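Local coordinates for protein nucleoporin nup120 (Schizosaccharomyces pombe, PDB 4GQ2) that serves as a structural constituent of the nuclear pore complex, whose components can also act as docking partners for transiently associated transport factors, at residues G695-L700 with S724-W729; K688-I693 with L731-L736. One frame throughout, in Å; residues are numbered along the deposited sequence.

Interaction 1: residues G695-L700 with S724-W729; sequences GFIFLL and SLLEDW
Two neighbouring helices of the alpha-helical part of Nup120 meet here as an antiparallel pair: the axes of 695-700 and 724-729 approach to 10.1 Å with 149° between their directions. The contact is entirely apolar, and its shape is set by two side chains that each fill a hollow on the opposing helix. The main bump on 724-729 is Leu-725. Its CG stands beside its own backbone N (chi1 -71°), which sends the branched end among Phe-696 and Ile-697, side by side, and Leu-700 a turn further on. CD1 is seated between two of them, 3.7 Å from Phe-696 CB and crossing Leu-700 so that Leu-725 CD1 lies 3.6 Å from Leu-700 CD2. Phe-696 makes its close contact through CB, while Leu-725 CD2 approaches the ring obliquely; the phenylalanine side chain leads on to Leu-578 of helix 571-585.

The reciprocal bump is Ile-697, which slides past Leu-725 in the opposite direction, with Ile-697 CG1 4.0 Å from Leu-725 CB. The long branch (chi1 -68°) carries CD1 into the hollow between Leu-726 and Trp-729, about one turn apart. Trp-729 contributes the base of its side chain, while its indole NE1 is hydrogen-bonded to Glu-694 and its side chain also touches Leu-600 of helix 590-605. All the touching residues are buried, consistent with a core position among these helices. Ile-697 CD1 ends 4.3 Å from Trp-729 CB and meets Leu-726 CD2, approaching at nearly a right angle, at 4.1 Å.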
loop_
_atom_site.group_PDB
_atom_site.type_symbol
_atom_site.label_atom_id
_atom_site.label_comp_id
_atom_site.label_asym_id
_atom_site.label_seq_id
_atom_site.Cartn_x
_atom_site.Cartn_y
_atom_site.Cartn_z
ATOM N N GLY A 695 16.850 -11.613 10.330
ATOM C CA GLY A 695 17.872 -11.827 11.350
ATOM C C GLY A 695 18.425 -13.247 11.306
ATOM O O GLY A 695 19.637 -13.447 11.391
ATOM N N PHE A 696 17.531 -14.225 11.156
ATOM C CA PHE A 696 17.909 -15.637 11.095
ATOM C C PHE A 696 18.695 -15.950 9.822
ATOM O O PHE A 696 19.753 -16.588 9.880
ATOM C CB PHE A 696 16.678 -16.547 11.218
ATOM C CG PHE A 696 16.058 -16.557 12.590
ATOM C CD1 PHE A 696 16.809 -16.895 13.711
ATOM C CD2 PHE A 696 14.714 -16.247 12.760
ATOM C CE1 PHE A 696 16.233 -16.906 14.973
ATOM C CE2 PHE A 696 14.131 -16.257 14.022
ATOM C CZ PHE A 696 14.891 -16.588 15.128
ATOM N N ILE A 697 18.177 -15.492 8.684
ATOM C CA ILE A 697 18.902 -15.573 7.413
ATOM C C ILE A 697 20.301 -14.977 7.555
ATOM O O ILE A 697 21.276 -15.600 7.134
ATOM C CB ILE A 697 18.136 -14.898 6.243
ATOM C CG1 ILE A 697 16.863 -15.685 5.912
ATOM C CG2 ILE A 697 19.020 -14.785 5.005
ATOM C CD1 ILE A 697 15.904 -14.977 4.973
ATOM N N PHE A 698 20.408 -13.794 8.164
ATOM C CA PHE A 698 21.724 -13.160 8.353
ATOM C C PHE A 698 22.630 -14.071 9.182
ATOM O O PHE A 698 23.819 -14.236 8.885
ATOM C CB PHE A 698 21.620 -11.810 9.071
ATOM C CG PHE A 698 20.836 -10.759 8.333
ATOM C CD1 PHE A 698 20.414 -10.947 7.024
ATOM C CD2 PHE A 698 20.554 -9.543 8.958
ATOM C CE1 PHE A 698 19.685 -9.963 6.369
ATOM C CE2 PHE A 698 19.840 -8.553 8.304
ATOM C CZ PHE A 698 19.401 -8.765 7.007
ATOM N N LEU A 699 22.047 -14.653 10.227
ATOM C CA LEU A 699 22.766 -15.521 11.147
ATOM C C LEU A 699 23.281 -16.782 10.449
ATOM O O LEU A 699 24.470 -17.102 10.530
ATOM C CB LEU A 699 21.863 -15.877 12.326
ATOM C CG LEU A 699 22.494 -16.178 13.685
ATOM C CD1 LEU A 699 23.385 -15.038 14.152
ATOM C CD2 LEU A 699 21.383 -16.440 14.685
ATOM N N LEU A 700 22.388 -17.470 9.740
ATOM C CA LEU A 700 22.743 -18.657 8.958
ATOM C C LEU A 700 23.825 -18.367 7.919
ATOM O O LEU A 700 24.766 -19.144 7.758
ATOM C CB LEU A 700 21.492 -19.256 8.301
ATOM C CG LEU A 700 20.784 -20.422 9.005
ATOM C CD1 LEU A 700 21.147 -20.569 10.482
ATOM C CD2 LEU A 700 19.274 -20.344 8.820
ATOM N N SER A 724 13.431 -22.826 4.149
ATOM C CA SER A 724 12.191 -22.574 4.867
ATOM C C SER A 724 12.042 -21.088 5.240
ATOM O O SER A 724 10.951 -20.538 5.190
ATOM C CB SER A 724 12.188 -23.422 6.147
ATOM O OG SER A 724 10.960 -23.302 6.826
ATOM N N LEU A 725 13.148 -20.458 5.625
ATOM C CA LEU A 725 13.147 -19.047 5.982
ATOM C C LEU A 725 12.979 -18.155 4.755
ATOM O O LEU A 725 12.260 -17.152 4.807
ATOM C CB LEU A 725 14.421 -18.679 6.739
ATOM C CG LEU A 725 14.508 -19.228 8.165
ATOM C CD1 LEU A 725 15.928 -19.049 8.664
ATOM C CD2 LEU A 725 13.521 -18.537 9.092
ATOM N N LEU A 726 13.622 -18.543 3.657
ATOM C CA LEU A 726 13.510 -17.823 2.399
ATOM C C LEU A 726 12.075 -17.851 1.903
ATOM O O LEU A 726 11.588 -16.880 1.311
ATOM C CB LEU A 726 14.431 -18.428 1.337
ATOM C CG LEU A 726 15.891 -17.991 1.257
ATOM C CD1 LEU A 726 16.562 -18.699 0.089
ATOM C CD2 LEU A 726 16.017 -16.479 1.107
ATOM N N GLU A 727 11.399 -18.964 2.152
ATOM C CA GLU A 727 10.024 -19.107 1.722
ATOM C C GLU A 727 9.104 -18.238 2.571
ATOM O O GLU A 727 8.194 -17.597 2.048
ATOM C CB GLU A 727 9.590 -20.565 1.762
ATOM C CG GLU A 727 8.285 -20.807 1.023
ATOM C CD GLU A 727 8.250 -20.164 -0.357
ATOM O OE1 GLU A 727 9.060 -20.572 -1.225
ATOM O OE2 GLU A 727 7.407 -19.256 -0.573
ATOM N N ASP A 728 9.352 -18.222 3.879
ATOM C CA ASP A 728 8.669 -17.322 4.789
ATOM C C ASP A 728 8.891 -15.862 4.356
ATOM O O ASP A 728 7.933 -15.095 4.185
ATOM C CB ASP A 728 9.196 -17.535 6.212
ATOM C CG ASP A 728 8.654 -18.802 6.860
ATOM O OD1 ASP A 728 7.753 -19.447 6.287
ATOM O OD2 ASP A 728 9.129 -19.145 7.962
ATOM N N TRP A 729 10.159 -15.494 4.167
ATOM C CA TRP A 729 10.522 -14.150 3.741
ATOM C C TRP A 729 9.735 -13.751 2.539
ATOM O O TRP A 729 9.185 -12.651 2.498
ATOM C CB TRP A 729 12.014 -14.029 3.450
ATOM C CG TRP A 729 12.411 -12.594 3.241
ATOM C CD1 TRP A 729 12.804 -11.673 4.210
ATOM C CD2 TRP A 729 12.418 -11.847 1.971
ATOM N NE1 TRP A 729 13.058 -10.440 3.642
ATOM C CE2 TRP A 729 12.841 -10.473 2.304
ATOM C CE3 TRP A 729 12.114 -12.161 0.643
ATOM C CZ2 TRP A 729 12.954 -9.476 1.332
ATOM C CZ3 TRP A 729 12.239 -11.151 -0.329
ATOM C CH2 TRP A 729 12.648 -9.842 0.013
#

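Interaction 2: residues K688-I693 with L731-L736; sequences KFQVSI and LVSFLL
The helical segments 688-693 and 731-736 run antiparallel at 144°, their axes closing to 9.5 Å and the backbones coming nearest at Gln-690 and Val-732, whose CA atoms are 6.3 Å apart. This is an antiparallel helix-helix interface in the alpha-helical region of Nup120, and it is mixed in character: a hydrophobic patch around Val-732 adjoins a polar contact made by Gln-690.

Val-732 divides its two methyls between neighbours. CG1, anti to the backbone N (chi1 165°), lies against the base of Gln-690, with Val-732 CG1 3.7 Å from Gln-690 CB. CG2 is anti to the carbonyl carbon, beside the backbone N, and meets the long branch of Ile-693 tip to tip, Val-732 CG2 standing 4.1 Å from Ile-693 CD1. Phe-689 touches the same methyl through its CB alone; its ring meets that of Phe-803, and the side chain also touches Phe-660.

Gln-690 is extended, CG anti to the backbone N (chi1 177°) and CD anti to CA, so that its amide is carried across to the facing helix. There the two ends of the amide have different company. Ser-733 OG is hydrogen-bonded to Trp-729 O, one turn earlier, and also lies 3.0 Å from Gln-690 OE1; the one hydroxyl proton can go to either acceptor. The hydroxyl is placed near both by its position beside the backbone N of Ser-733. Across the interface NE2 meets Leu-736, which also packs on Leu-686 and Lys-687; this leucine crosses the glutamine obliquely and brings its CD1 within 3.4 Å of Gln-690 NE2.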
loop_
_atom_site.group_PDB
_atom_site.type_symbol
_atom_site.label_atom_id
_atom_site.label_comp_id
_atom_site.label_asym_id
_atom_site.label_seq_id
_atom_site.Cartn_x
_atom_site.Cartn_y
_atom_site.Cartn_z
ATOM N N LYS A 688 7.303 -7.181 11.698
ATOM C CA LYS A 688 8.079 -7.843 12.741
ATOM C C LYS A 688 8.514 -9.236 12.285
ATOM O O LYS A 688 9.654 -9.627 12.493
ATOM C CB LYS A 688 7.317 -7.863 14.066
ATOM C CG LYS A 688 6.870 -6.474 14.503
ATOM C CD LYS A 688 6.519 -6.406 15.980
ATOM C CE LYS A 688 6.279 -4.972 16.438
ATOM N NZ LYS A 688 4.896 -4.528 16.104
ATOM N N PHE A 689 7.627 -9.961 11.613
ATOM C CA PHE A 689 8.026 -11.229 11.002
ATOM C C PHE A 689 9.207 -11.090 10.031
ATOM O O PHE A 689 10.190 -11.826 10.146
ATOM C CB PHE A 689 6.834 -11.944 10.346
ATOM C CG PHE A 689 6.133 -12.905 11.264
ATOM C CD1 PHE A 689 6.804 -14.012 11.772
ATOM C CD2 PHE A 689 4.809 -12.707 11.624
ATOM C CE1 PHE A 689 6.166 -14.898 12.627
ATOM C CE2 PHE A 689 4.162 -13.596 12.471
ATOM C CZ PHE A 689 4.840 -14.693 12.972
ATOM N N GLN A 690 9.112 -10.145 9.094
ATOM C CA GLN A 690 10.175 -9.894 8.102
ATOM C C GLN A 690 11.539 -9.602 8.736
ATOM O O GLN A 690 12.547 -10.202 8.364
ATOM C CB GLN A 690 9.779 -8.752 7.158
ATOM C CG GLN A 690 10.861 -8.381 6.152
ATOM C CD GLN A 690 10.467 -7.233 5.237
ATOM O OE1 GLN A 690 10.440 -7.380 4.015
ATOM N NE2 GLN A 690 10.142 -6.100 5.822
ATOM N N VAL A 691 11.565 -8.669 9.678
ATOM C CA VAL A 691 12.787 -8.351 10.423
ATOM C C VAL A 691 13.310 -9.590 11.177
ATOM O O VAL A 691 14.518 -9.859 11.180
ATOM C CB VAL A 691 12.540 -7.142 11.365
ATOM C CG1 VAL A 691 13.631 -6.992 12.423
ATOM C CG2 VAL A 691 12.373 -5.860 10.544
ATOM N N SER A 692 12.400 -10.364 11.770
ATOM C CA SER A 692 12.774 -11.576 12.489
ATOM C C SER A 692 13.416 -12.610 11.555
ATOM O O SER A 692 14.513 -13.106 11.824
ATOM C CB SER A 692 11.553 -12.164 13.207
ATOM O OG SER A 692 11.760 -13.520 13.565
ATOM N N ILE A 693 12.718 -12.929 10.466
ATOM C CA ILE A 693 13.193 -13.885 9.466
ATOM C C ILE A 693 14.543 -13.470 8.894
ATOM O O ILE A 693 15.445 -14.299 8.738
ATOM C CB ILE A 693 12.173 -14.018 8.313
ATOM C CG1 ILE A 693 10.904 -14.715 8.807
ATOM C CG2 ILE A 693 12.785 -14.767 7.133
ATOM C CD1 ILE A 693 9.654 -14.353 8.024
ATOM N N LEU A 731 6.793 -14.836 1.274
ATOM C CA LEU A 731 5.360 -14.648 1.453
ATOM C C LEU A 731 5.077 -13.417 2.275
ATOM O O LEU A 731 4.162 -12.655 1.972
ATOM C CB LEU A 731 4.723 -15.880 2.096
ATOM C CG LEU A 731 4.743 -17.150 1.237
ATOM C CD1 LEU A 731 3.846 -18.210 1.850
ATOM C CD2 LEU A 731 4.299 -16.853 -0.189
ATOM N N VAL A 732 5.888 -13.219 3.304
ATOM C CA VAL A 732 5.776 -12.048 4.157
ATOM C C VAL A 732 6.048 -10.750 3.378
ATOM O O VAL A 732 5.241 -9.819 3.424
ATOM C CB VAL A 732 6.674 -12.205 5.408
ATOM C CG1 VAL A 732 6.872 -10.878 6.114
ATOM C CG2 VAL A 732 6.062 -13.236 6.359
ATOM N N SER A 733 7.158 -10.706 2.642
ATOM C CA SER A 733 7.530 -9.520 1.859
ATOM C C SER A 733 6.541 -9.259 0.737
ATOM O O SER A 733 6.226 -8.114 0.442
ATOM C CB SER A 733 8.958 -9.637 1.307
ATOM O OG SER A 733 9.893 -9.831 2.362
ATOM N N PHE A 734 6.046 -10.326 0.119
ATOM C CA PHE A 734 4.954 -10.222 -0.841
ATOM C C PHE A 734 3.742 -9.484 -0.248
ATOM O O PHE A 734 3.290 -8.465 -0.789
ATOM C CB PHE A 734 4.590 -11.615 -1.358
ATOM C CG PHE A 734 3.267 -11.690 -2.056
ATOM C CD1 PHE A 734 3.111 -11.178 -3.335
ATOM C CD2 PHE A 734 2.181 -12.328 -1.446
ATOM C CE1 PHE A 734 1.888 -11.268 -3.990
ATOM C CE2 PHE A 734 0.957 -12.416 -2.090
ATOM C CZ PHE A 734 0.809 -11.881 -3.363
ATOM N N LEU A 735 3.244 -9.969 0.883
ATOM C CA LEU A 735 2.112 -9.321 1.545
ATOM C C LEU A 735 2.381 -7.886 2.012
ATOM O O LEU A 735 1.479 -7.045 1.979
ATOM C CB LEU A 735 1.574 -10.177 2.690
ATOM C CG LEU A 735 0.922 -11.490 2.227
ATOM C CD1 LEU A 735 0.705 -12.415 3.407
ATOM C CD2 LEU A 735 -0.392 -11.243 1.492
ATOM N N LEU A 736 3.613 -7.602 2.436
ATOM C CA LEU A 736 3.987 -6.237 2.814
ATOM C C LEU A 736 3.887 -5.286 1.606
ATOM O O LEU A 736 3.509 -4.121 1.748
ATOM C CB LEU A 736 5.383 -6.189 3.469
ATOM C CG LEU A 736 5.404 -6.692 4.922
ATOM C CD1 LEU A 736 6.812 -6.797 5.480
ATOM C CD2 LEU A 736 4.556 -5.803 5.822
#

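How the interactions relate
Both interactions join the same two helices, 672-703 and 719-739, and their centres lie about 10 Å apart. The chain order is 688-693, 695-700, 724-729, 731-736, so interaction 1 is nested inside the loop closed by interaction 2, as an antiparallel pair requires. Ile-693 bridges them: its CG2 lies 3.4 Å from Leu-725 O, and its CD1 is 3.7 Å from Asp-728 CB. A second bridge is Trp-729, whose NE1 packs 3.9 Å from Gln-690 CG. The two contacts therefore form one continuous seam between the two helices, more polar toward interaction 2, within the helical portion of a nuclear pore constituent.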